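Local coordinates for benzyl alcohol dehydrogenase (Acinetobacter calcoaceticus, PDB 1F8F), which probably catalyses the NAD-dependent oxidation of benzyl alcohol to benzaldehyde as a zinc-containing medium-chain alcohol dehydrogenase, at residues Val34-Val39 with Val87-Gly92. Numbering follows the deposited sequence.
Sequences VLVKVV and VVLSYG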
ATOM      1  N   VAL A  34     -21.342 -24.430  16.661  1.00 35.66           N
ATOM      2  CA  VAL A  34     -20.827 -25.733  16.252  1.00 36.94           C
ATOM      3  C   VAL A  34     -20.394 -26.639  17.419  1.00 36.27           C
ATOM      4  O   VAL A  34     -19.765 -26.101  18.327  1.00 36.39           O
ATOM      5  CB  VAL A  34     -19.573 -25.656  15.386  1.00 36.45           C
ATOM      6  CG1 VAL A  34     -19.559 -26.786  14.371  1.00 38.97           C
ATOM      7  CG2 VAL A  34     -19.387 -24.321  14.707  1.00 37.56           C
ATOM      8  N   LEU A  35     -20.746 -27.937  17.445  1.00 35.64           N
ATOM      9  CA  LEU A  35     -20.389 -28.873  18.504  1.00 33.87           C
ATOM     10  C   LEU A  35     -19.196 -29.713  18.044  1.00 30.79           C
ATOM     11  O   LEU A  35     -19.350 -30.416  17.030  1.00 30.16           O
ATOM     12  CB  LEU A  35     -21.436 -29.952  18.845  1.00 34.98           C
ATOM     13  CG  LEU A  35     -21.123 -30.704  20.158  1.00 34.19           C
ATOM     14  CD1 LEU A  35     -21.076 -29.751  21.339  1.00 33.39           C
ATOM     15  CD2 LEU A  35     -22.153 -31.796  20.378  1.00 36.26           C
ATOM     16  N   VAL A  36     -18.064 -29.572  18.745  1.00 28.61           N
ATOM     17  CA  VAL A  36     -16.863 -30.243  18.207  1.00 27.50           C
ATOM     18  C   VAL A  36     -16.338 -31.390  19.067  1.00 27.32           C
ATOM     19  O   VAL A  36     -16.173 -31.168  20.273  1.00 27.12           O
ATOM     20  CB  VAL A  36     -15.703 -29.201  18.123  1.00 26.56           C
ATOM     21  CG1 VAL A  36     -14.426 -29.806  17.574  1.00 25.30           C
ATOM     22  CG2 VAL A  36     -16.082 -28.049  17.193  1.00 28.98           C
ATOM     23  N   LYS A  37     -15.942 -32.499  18.476  1.00 28.95           N
ATOM     24  CA  LYS A  37     -15.347 -33.570  19.339  1.00 32.06           C
ATOM     25  C   LYS A  37     -13.825 -33.292  19.339  1.00 29.68           C
ATOM     26  O   LYS A  37     -13.243 -33.419  18.261  1.00 27.44           O
ATOM     27  CB  LYS A  37     -15.674 -34.978  18.867  1.00 33.58           C
ATOM     28  CG  LYS A  37     -14.681 -36.048  19.265  1.00 38.95           C
ATOM     29  CD  LYS A  37     -15.000 -37.492  19.114  1.00 41.35           C
ATOM     30  CE  LYS A  37     -14.318 -38.231  17.987  1.00 43.62           C
ATOM     31  NZ  LYS A  37     -13.892 -39.621  18.439  1.00 45.43           N
ATOM     32  N   VAL A  38     -13.243 -32.870  20.461  1.00 28.58           N
ATOM     33  CA  VAL A  38     -11.822 -32.528  20.468  1.00 29.47           C
ATOM     34  C   VAL A  38     -10.821 -33.697  20.414  1.00 31.03           C
ATOM     35  O   VAL A  38     -10.825 -34.581  21.282  1.00 29.09           O
ATOM     36  CB  VAL A  38     -11.580 -31.661  21.709  1.00 30.59           C
ATOM     37  CG1 VAL A  38     -10.122 -31.229  21.888  1.00 27.46           C
ATOM     38  CG2 VAL A  38     -12.501 -30.433  21.736  1.00 29.50           C
ATOM     39  N   VAL A  39      -9.879 -33.684  19.473  1.00 29.30           N
ATOM     40  CA  VAL A  39      -8.821 -34.690  19.380  1.00 31.28           C
ATOM     41  C   VAL A  39      -7.619 -34.260  20.217  1.00 32.75           C
ATOM     42  O   VAL A  39      -7.136 -35.021  21.077  1.00 31.57           O
ATOM     43  CB  VAL A  39      -8.442 -34.985  17.926  1.00 31.34           C
ATOM     44  CG1 VAL A  39      -7.248 -35.920  17.750  1.00 28.53           C
ATOM     45  CG2 VAL A  39      -9.624 -35.614  17.160  1.00 30.14           C
ATOM     46  N   VAL A  87     -11.514 -29.701  12.006  1.00 31.39           N
ATOM     47  CA  VAL A  87     -11.384 -28.278  12.200  1.00 29.09           C
ATOM     48  C   VAL A  87     -10.334 -27.829  13.228  1.00 30.58           C
ATOM     49  O   VAL A  87      -9.842 -28.516  14.141  1.00 27.89           O
ATOM     50  CB  VAL A  87     -12.740 -27.656  12.656  1.00 28.74           C
ATOM     51  CG1 VAL A  87     -13.853 -27.668  11.584  1.00 26.87           C
ATOM     52  CG2 VAL A  87     -13.276 -28.429  13.866  1.00 25.87           C
ATOM     53  N   VAL A  88      -9.969 -26.546  12.998  1.00 26.17           N
ATOM     54  CA  VAL A  88      -9.052 -25.823  13.912  1.00 22.42           C
ATOM     55  C   VAL A  88      -9.834 -24.684  14.560  1.00 20.25           C
ATOM     56  O   VAL A  88     -10.630 -24.039  13.854  1.00 18.98           O
ATOM     57  CB  VAL A  88      -7.804 -25.386  13.128  1.00 21.72           C
ATOM     58  CG1 VAL A  88      -7.017 -24.412  14.033  1.00 19.87           C
ATOM     59  CG2 VAL A  88      -6.892 -26.564  12.771  1.00 22.13           C
ATOM     60  N   LEU A  89      -9.925 -24.448  15.819  1.00 19.11           N
ATOM     61  CA  LEU A  89     -10.733 -23.457  16.490  1.00 20.57           C
ATOM     62  C   LEU A  89      -9.792 -22.302  16.878  1.00 25.23           C
ATOM     63  O   LEU A  89      -8.856 -22.445  17.647  1.00 23.71           O
ATOM     64  CB  LEU A  89     -11.198 -23.993  17.850  1.00 21.93           C
ATOM     65  CG  LEU A  89     -11.830 -25.380  17.832  1.00 21.91           C
ATOM     66  CD1 LEU A  89     -12.597 -25.626  19.147  1.00 23.21           C
ATOM     67  CD2 LEU A  89     -12.837 -25.520  16.676  1.00 23.07           C
ATOM     68  N   SER A  90     -10.033 -21.173  16.265  1.00 22.95           N
ATOM     69  CA  SER A  90      -9.274 -19.959  16.338  1.00 22.36           C
ATOM     70  C   SER A  90      -9.915 -19.013  17.349  1.00 23.25           C
ATOM     71  O   SER A  90     -10.869 -19.424  18.019  1.00 20.76           O
ATOM     72  CB  SER A  90      -9.211 -19.296  14.944  1.00 25.52           C
ATOM     73  OG  SER A  90      -8.286 -18.246  14.812  1.00 26.71           O
ATOM     74  N   TYR A  91      -9.425 -17.790  17.509  1.00 22.00           N
ATOM     75  CA  TYR A  91      -9.999 -16.854  18.447  1.00 23.40           C
ATOM     76  C   TYR A  91     -11.427 -16.441  18.034  1.00 25.65           C
ATOM     77  O   TYR A  91     -12.005 -16.806  17.040  1.00 27.18           O
ATOM     78  CB  TYR A  91      -9.143 -15.622  18.627  1.00 20.32           C
ATOM     79  CG  TYR A  91      -8.867 -14.861  17.324  1.00 21.35           C
ATOM     80  CD1 TYR A  91      -9.669 -13.789  16.929  1.00 21.10           C
ATOM     81  CD2 TYR A  91      -7.765 -15.178  16.545  1.00 18.31           C
ATOM     82  CE1 TYR A  91      -9.430 -13.107  15.738  1.00 20.62           C
ATOM     83  CE2 TYR A  91      -7.491 -14.519  15.365  1.00 20.24           C
ATOM     84  CZ  TYR A  91      -8.307 -13.459  14.999  1.00 20.85           C
ATOM     85  OH  TYR A  91      -8.040 -12.811  13.817  1.00 21.52           O
ATOM     86  N   GLY A  92     -12.040 -15.642  18.898  1.00 26.02           N
ATOM     87  CA  GLY A  92     -13.370 -15.120  18.900  1.00 24.82           C
ATOM     88  C   GLY A  92     -13.618 -13.705  18.419  1.00 26.46           C
ATOM     89  O   GLY A  92     -13.139 -12.696  18.906  1.00 29.42           O
TER
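Within the mixed beta-sheet of the GroES-like catalytic domain, Val36 of strand 33-42 faces Val87 and Leu89 of strand 86-89 across the interior. The two strands are not partners in the sheet: no hydrogen bond joins them, and their nearest CA atoms, those of Val36 and Val87, are 8.4 Å apart, too far for adjacent strands. Contact is therefore made by side chains alone, and Val36 supplies one methyl to each partner. Val36 CG1 lies 4.1 Å from Val87 CG2, the two side chains meeting at a slant. Val36 CG2 comes to 4.1 Å from Leu89 CD2, and here the side chains pass alongside in opposing senses. With CG1 trans to the backbone N (chi1 -180°), the valine fork splits its methyls between residues two apart on the facing strand. Val87 reaches back with CG2, the methyl between its backbone N and carbonyl carbon; CG1, at chi1 -68°, lies anti to that carbon. Leu89, by contrast, uses one terminal methyl. Both separations are ordinary van der Waals distances, and the 113 Å² buried in total indicates a small apolar contact; all three residues are buried. Strand 66-74 bridges the pair, being antiparallel to both 33-42 and 86-89, while Thr156 of strand 156-159 touches Val87 and Leu89. On its other edge strand 33-42 pairs with 148-152, where Val36 and Ala149 share a backbone hydrogen bond. Beyond Leu89 the chain leaves the sheet as a loop, tied to Gln176 of helix 174-186 through Ser90 OG.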